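Local coordinates for protein putative acetamidase/formamidase (Yersinia enterocolitica subsp. palearctica serotype O:3, PDB 5UBU) that probably hydrolyses carbon-nitrogen bonds of linear amides other than peptides, and binds sodium ions, at residues Thr25-Glu30 and Arg55-Thr60; Tyr105-Leu110 and Ile240-Val245. All coordinates share one frame; numbering follows the deposited sequence.

Interaction 1: residues Thr25-Glu30 and Arg55-Thr60; sequences THHLTE and RVIVDT
With OG1 of Thr25 anti to its carbonyl carbon (chi1 -61°), CG2 of the same residue stands anti to the backbone N and meets CD1 of Ile57 at 3.6 Å, while OG1 lies 2.8 Å from NH2 of Arg55, at the edge of the guanidinium and near its plane. The Arg55 chain bends at chi3 (68°), and its NE is taken by Glu107. On the face that carries His26 and Leu28, CB of Leu28 packs against CG1 of Val56 at 4.0 Å; the His26 ring turns an edge to the carbonyl O of Arg55, and its NE2 is hydrogen-bonded to OD2 of Asp54.

The backbones run parallel, Thr25 beside Arg55 through Leu28 beside Val58. His26 N binds Arg55 O, and Ile57 N reaches His26 O at 2.8 Å, almost in line with the carbonyl. Leu28 N to Ile57 O is more bent, 137° at the hydrogen, where Leu28 centres an inverse gamma turn. Asp59 N closes the series on Leu28 O at 3.2 Å. One water then donates to both Leu28 O and Asp59 O, and a second ties Glu30 N and OE1 to Asp59 OD2, which also lies beside CG2 of Thr29. The other carboxylate oxygen of Glu30, OE2, forms a salt bridge with Arg61.

Thr29 is the N-cap of helix 30-33, its OG1 accepting from Met32 N. Strand 25-28 is outermost within the chain in a mixed sheet; strand 55-59 lies between it and strand 239-248, while strands 48-50 and 87-93 pack over the face of His26, Leu28, Val56 and Val58.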
loop_
_atom_site.group_PDB
_atom_site.type_symbol
_atom_site.label_atom_id
_atom_site.label_comp_id
_atom_site.label_asym_id
_atom_site.label_seq_id
_atom_site.Cartn_x
_atom_site.Cartn_y
_atom_site.Cartn_z
ATOM N N THR B 25 38.734 -17.401 17.766
ATOM C CA THR B 25 37.760 -18.004 16.862
ATOM C C THR B 25 36.908 -18.984 17.657
ATOM O O THR B 25 37.427 -19.915 18.284
ATOM C CB THR B 25 38.455 -18.729 15.691
ATOM O OG1 THR B 25 39.221 -17.778 14.939
ATOM C CG2 THR B 25 37.433 -19.404 14.760
ATOM N N HIS B 26 35.600 -18.751 17.644
ATOM C CA HIS B 26 34.644 -19.596 18.351
ATOM C C HIS B 26 33.914 -20.451 17.333
ATOM O O HIS B 26 33.659 -19.997 16.224
ATOM C CB HIS B 26 33.649 -18.726 19.109
ATOM C CG HIS B 26 34.297 -17.689 19.975
ATOM N ND1 HIS B 26 34.703 -17.940 21.267
ATOM C CD2 HIS B 26 34.620 -16.400 19.723
ATOM C CE1 HIS B 26 35.239 -16.846 21.774
ATOM N NE2 HIS B 26 35.199 -15.897 20.858
ATOM N N HIS B 27 33.599 -21.688 17.707
ATOM C CA HIS B 27 32.905 -22.614 16.816
ATOM C C HIS B 27 31.498 -22.796 17.369
ATOM O O HIS B 27 31.310 -23.543 18.322
ATOM C CB HIS B 27 33.641 -23.969 16.777
ATOM C CG HIS B 27 35.115 -23.864 16.468
ATOM N ND1 HIS B 27 35.619 -23.916 15.185
ATOM C CD2 HIS B 27 36.185 -23.687 17.281
ATOM C CE1 HIS B 27 36.932 -23.769 15.221
ATOM N NE2 HIS B 27 37.301 -23.630 16.483
ATOM N N LEU B 28 30.522 -22.089 16.800
ATOM C CA LEU B 28 29.130 -22.189 17.252
ATOM C C LEU B 28 28.455 -23.379 16.570
ATOM O O LEU B 28 27.714 -23.229 15.610
ATOM C CB LEU B 28 28.367 -20.870 17.023
ATOM C CG LEU B 28 26.884 -20.812 17.436
ATOM C CD1 LEU B 28 26.644 -21.357 18.837
ATOM C CD2 LEU B 28 26.361 -19.391 17.327
ATOM N N THR B 29 28.747 -24.564 17.089
ATOM C CA THR B 29 28.185 -25.804 16.581
ATOM C C THR B 29 26.757 -25.978 17.090
ATOM O O THR B 29 26.284 -25.200 17.916
ATOM C CB THR B 29 29.005 -27.017 17.075
ATOM O OG1 THR B 29 28.964 -27.080 18.505
ATOM C CG2 THR B 29 30.453 -26.926 16.637
ATOM N N GLU B 30 26.076 -27.004 16.594
ATOM C CA GLU B 30 24.722 -27.310 17.037
ATOM C C GLU B 30 24.705 -27.720 18.517
ATOM O O GLU B 30 23.735 -27.469 19.224
ATOM C CB GLU B 30 24.135 -28.430 16.176
ATOM C CG GLU B 30 23.879 -28.022 14.735
ATOM C CD GLU B 30 23.463 -29.198 13.873
ATOM O OE1 GLU B 30 24.283 -30.131 13.768
ATOM O OE2 GLU B 30 22.366 -29.183 13.282
ATOM N N ARG B 55 36.173 -13.851 15.827
ATOM C CA ARG B 55 35.560 -14.547 14.708
ATOM C C ARG B 55 34.659 -15.655 15.245
ATOM O O ARG B 55 34.923 -16.212 16.316
ATOM C CB ARG B 55 36.638 -15.118 13.778
ATOM C CG ARG B 55 37.330 -14.041 12.961
ATOM C CD ARG B 55 38.593 -14.484 12.254
ATOM N NE ARG B 55 38.257 -15.433 11.194
ATOM C CZ ARG B 55 38.540 -16.736 11.196
ATOM N NH1 ARG B 55 38.178 -17.486 10.163
ATOM N NH2 ARG B 55 39.233 -17.295 12.186
ATOM N N VAL B 56 33.578 -15.946 14.523
ATOM C CA VAL B 56 32.649 -17.004 14.907
ATOM C C VAL B 56 32.337 -17.845 13.672
ATOM O O VAL B 56 31.989 -17.306 12.628
ATOM C CB VAL B 56 31.330 -16.456 15.490
ATOM C CG1 VAL B 56 30.417 -17.599 15.930
ATOM C CG2 VAL B 56 31.613 -15.547 16.670
ATOM N N ILE B 57 32.487 -19.159 13.800
ATOM C CA ILE B 57 32.200 -20.101 12.732
ATOM C C ILE B 57 30.861 -20.720 13.113
ATOM O O ILE B 57 30.793 -21.559 14.017
ATOM C CB ILE B 57 33.290 -21.188 12.623
ATOM C CG1 ILE B 57 34.667 -20.541 12.398
ATOM C CG2 ILE B 57 32.941 -22.173 11.503
ATOM C CD1 ILE B 57 35.823 -21.529 12.344
ATOM N N VAL B 58 29.803 -20.308 12.424
ATOM C CA VAL B 58 28.452 -20.778 12.721
ATOM C C VAL B 58 27.969 -21.923 11.825
ATOM O O VAL B 58 28.020 -21.815 10.608
ATOM C CB VAL B 58 27.429 -19.631 12.556
ATOM C CG1 VAL B 58 26.053 -20.086 13.029
ATOM C CG2 VAL B 58 27.862 -18.408 13.346
ATOM N N ASP B 59 27.491 -23.003 12.447
ATOM C CA ASP B 59 26.918 -24.148 11.743
ATOM C C ASP B 59 25.405 -23.908 11.694
ATOM O O ASP B 59 24.661 -24.389 12.546
ATOM C CB ASP B 59 27.224 -25.466 12.467
ATOM C CG ASP B 59 28.709 -25.847 12.425
ATOM O OD1 ASP B 59 29.470 -25.266 11.619
ATOM O OD2 ASP B 59 29.109 -26.761 13.185
ATOM N N THR B 60 24.954 -23.152 10.698
ATOM C CA THR B 60 23.530 -22.821 10.566
ATOM C C THR B 60 22.674 -23.967 10.039
ATOM O O THR B 60 23.169 -24.875 9.388
ATOM C CB THR B 60 23.301 -21.630 9.603
ATOM O OG1 THR B 60 23.647 -22.004 8.265
ATOM C CG2 THR B 60 24.107 -20.416 10.020
HETATM O O HOH W 1 24.892 -24.215 15.356
HETATM O O HOH W 2 27.066 -28.789 14.757
#

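Interaction 2: residues Tyr105-Leu110 and Ile240-Val245; sequences YIESML and ITTIKV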
loop_
_atom_site.group_PDB
_atom_site.type_symbol
_atom_site.label_atom_id
_atom_site.label_comp_id
_atom_site.label_asym_id
_atom_site.label_seq_id
_atom_site.Cartn_x
_atom_site.Cartn_y
_atom_site.Cartn_z
ATOM N N TYR B 105 30.970 -8.689 9.749
ATOM C CA TYR B 105 31.631 -8.919 8.472
ATOM C C TYR B 105 31.582 -10.401 8.147
ATOM O O TYR B 105 32.096 -11.209 8.896
ATOM C CB TYR B 105 33.079 -8.405 8.486
ATOM C CG TYR B 105 33.867 -8.830 7.274
ATOM C CD1 TYR B 105 33.487 -8.421 6.003
ATOM C CD2 TYR B 105 35.010 -9.618 7.395
ATOM C CE1 TYR B 105 34.191 -8.821 4.873
ATOM C CE2 TYR B 105 35.732 -10.011 6.267
ATOM C CZ TYR B 105 35.311 -9.609 5.012
ATOM O OH TYR B 105 35.998 -9.986 3.888
ATOM N N ILE B 106 30.946 -10.755 7.034
ATOM C CA ILE B 106 30.850 -12.153 6.624
ATOM C C ILE B 106 32.089 -12.477 5.782
ATOM O O ILE B 106 32.318 -11.853 4.746
ATOM C CB ILE B 106 29.558 -12.420 5.831
ATOM C CG1 ILE B 106 28.330 -12.001 6.662
ATOM C CG2 ILE B 106 29.476 -13.893 5.448
ATOM C CD1 ILE B 106 27.010 -12.085 5.918
ATOM N N GLU B 107 32.894 -13.432 6.240
ATOM C CA GLU B 107 34.106 -13.801 5.518
ATOM C C GLU B 107 33.834 -14.815 4.437
ATOM O O GLU B 107 34.308 -14.669 3.306
ATOM C CB GLU B 107 35.153 -14.418 6.449
ATOM C CG GLU B 107 35.703 -13.510 7.531
ATOM C CD GLU B 107 36.804 -14.176 8.324
ATOM O OE1 GLU B 107 37.255 -13.594 9.339
ATOM O OE2 GLU B 107 37.211 -15.296 7.945
ATOM N N SER B 108 33.090 -15.856 4.811
ATOM C CA SER B 108 32.787 -16.952 3.914
ATOM C C SER B 108 31.547 -17.738 4.318
ATOM O O SER B 108 31.109 -17.698 5.473
ATOM C CB SER B 108 33.982 -17.901 3.886
ATOM O OG SER B 108 34.281 -18.364 5.190
HETATM N N MSE B 109 30.999 -18.460 3.341
HETATM C CA MSE B 109 29.807 -19.279 3.526
HETATM C C MSE B 109 29.954 -20.496 2.655
HETATM O O MSE B 109 30.058 -20.381 1.432
HETATM C CB MSE B 109 28.567 -18.489 3.124
HETATM C CG MSE B 109 28.254 -17.373 4.107
HETATM SE SE MSE B 109 26.588 -16.475 3.576
HETATM C CE MSE B 109 25.326 -17.934 3.955
ATOM N N LEU B 110 29.989 -21.670 3.275
ATOM C CA LEU B 110 30.128 -22.931 2.541
ATOM C C LEU B 110 28.960 -23.845 2.891
ATOM O O LEU B 110 28.381 -23.713 3.971
ATOM C CB LEU B 110 31.440 -23.626 2.917
ATOM C CG LEU B 110 32.737 -22.834 2.699
ATOM C CD1 LEU B 110 33.929 -23.591 3.253
ATOM C CD2 LEU B 110 32.917 -22.488 1.223
ATOM N N ILE B 240 28.138 -23.298 6.779
ATOM C CA ILE B 240 29.241 -23.041 7.683
ATOM C C ILE B 240 29.551 -21.587 7.359
ATOM O O ILE B 240 30.280 -21.295 6.408
ATOM C CB ILE B 240 30.473 -23.933 7.422
ATOM C CG1 ILE B 240 30.102 -25.416 7.565
ATOM C CG2 ILE B 240 31.594 -23.571 8.393
ATOM C CD1 ILE B 240 31.230 -26.383 7.285
ATOM N N THR B 241 28.947 -20.680 8.119
ATOM C CA THR B 241 29.118 -19.240 7.926
ATOM C C THR B 241 30.130 -18.717 8.920
ATOM O O THR B 241 29.941 -18.862 10.126
ATOM C CB THR B 241 27.783 -18.493 8.118
ATOM O OG1 THR B 241 26.841 -18.951 7.140
ATOM C CG2 THR B 241 27.969 -16.997 7.979
ATOM N N THR B 242 31.201 -18.115 8.405
ATOM C CA THR B 242 32.247 -17.541 9.237
ATOM C C THR B 242 32.112 -16.026 9.219
ATOM O O THR B 242 32.122 -15.413 8.153
ATOM C CB THR B 242 33.653 -17.959 8.760
ATOM O OG1 THR B 242 33.778 -19.379 8.844
ATOM C CG2 THR B 242 34.742 -17.336 9.637
ATOM N N ILE B 243 31.991 -15.434 10.405
ATOM C CA ILE B 243 31.837 -13.987 10.551
ATOM C C ILE B 243 32.859 -13.384 11.508
ATOM O O ILE B 243 33.447 -14.093 12.333
ATOM C CB ILE B 243 30.425 -13.625 11.077
ATOM C CG1 ILE B 243 30.166 -14.247 12.457
ATOM C CG2 ILE B 243 29.362 -14.089 10.098
ATOM C CD1 ILE B 243 28.812 -13.915 13.042
ATOM N N LYS B 244 33.077 -12.076 11.369
ATOM C CA LYS B 244 33.970 -11.324 12.250
ATOM C C LYS B 244 33.029 -10.254 12.811
ATOM O O LYS B 244 32.436 -9.483 12.059
ATOM C CB LYS B 244 35.144 -10.685 11.488
ATOM C CG LYS B 244 36.440 -10.509 12.274
ATOM C CD LYS B 244 37.269 -9.276 11.925
ATOM C CE LYS B 244 38.709 -9.370 12.430
ATOM N NZ LYS B 244 39.350 -8.032 12.551
ATOM N N VAL B 245 32.870 -10.230 14.125
ATOM C CA VAL B 245 31.966 -9.295 14.783
ATOM C C VAL B 245 32.768 -8.263 15.558
ATOM O O VAL B 245 33.641 -8.631 16.347
ATOM C CB VAL B 245 31.036 -10.054 15.750
ATOM C CG1 VAL B 245 30.050 -9.103 16.428
ATOM C CG2 VAL B 245 30.302 -11.167 15.005
#
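Thr241 and Met109, a selenomethionine, lie side by side on the buried face of this antiparallel pair, which other strands pack over: CG of Met109 sits 3.7 Å from OG1 of Thr241 and also touches its CG2. The Met109 chain bends at chi3 (69°), which places CE beside the same OG1; that hydroxyl is hydrogen-bonded to Ser239. Farther along this face, CG1 of Ile106 meets CG2 of Ile243 at 4.2 Å, the two side chains slanting past each other. Ile170 of strand 169-175 touches Ile106, Met109 and Thr241, while Ile218 of strand 214-222 packs on Thr241 and Ile243.

Between the two pairs the register slips by one residue. Glu107 and Ser108 both stand opposite Thr242, a classic beta bulge: Glu107 N donates to Thr242 O at 2.9 Å, and Thr242 N donates to Ser108 O at 3.0 Å. Glu107 has the helix-like psi of -48° that marks the bulge. On either side the bonds come in reciprocal pairs, Tyr105 with Lys244 and Leu110 with Ile240; in the latter, Leu110 N is 3.2 Å from Ile240 O and lies above the plane of that carbonyl.

The other face is more open to solvent, though Thr242 on it is buried. Here OG of Ser108 approaches CB of Thr242 at 3.6 Å, and the extended Glu107 side chain crosses Thr242, bringing OE2 to its CG2 at 3.6 Å. OE1 of Glu107 is paired with Arg55, whereas NZ of Lys244 stays 6.8 Å from this OE1, too far for direct contact. The Tyr105 ring presents an edge to CB of Lys244; the lysine chain bends at chi2, and its end leads away from strand 101-111. Leu110 at the opposite end is exposed.

Both interactions build one mixed sheet, in which strands 55-59 and 239-248 are neighbours: interaction 1 pairs the outermost strand within the chain with its neighbour; interaction 2 is an interior pair. Their centres are 9 Å apart. Val58 N probably bonds to Thr241 O at 2.7 Å, and the salt bridge of Arg55 NE with Glu107 OE1 spans strand 239-248, with Arg55 NH1 packing on CG2 of Thr242. The centre of interaction 1 is about 17 Å from the chain centre, that of interaction 2 about 12 Å. The first uses parallel pairing, with waters at its end; the second is antiparallel, broken by a bulge, and more buried. Each has one mostly apolar, more buried face and one mixed, more open face.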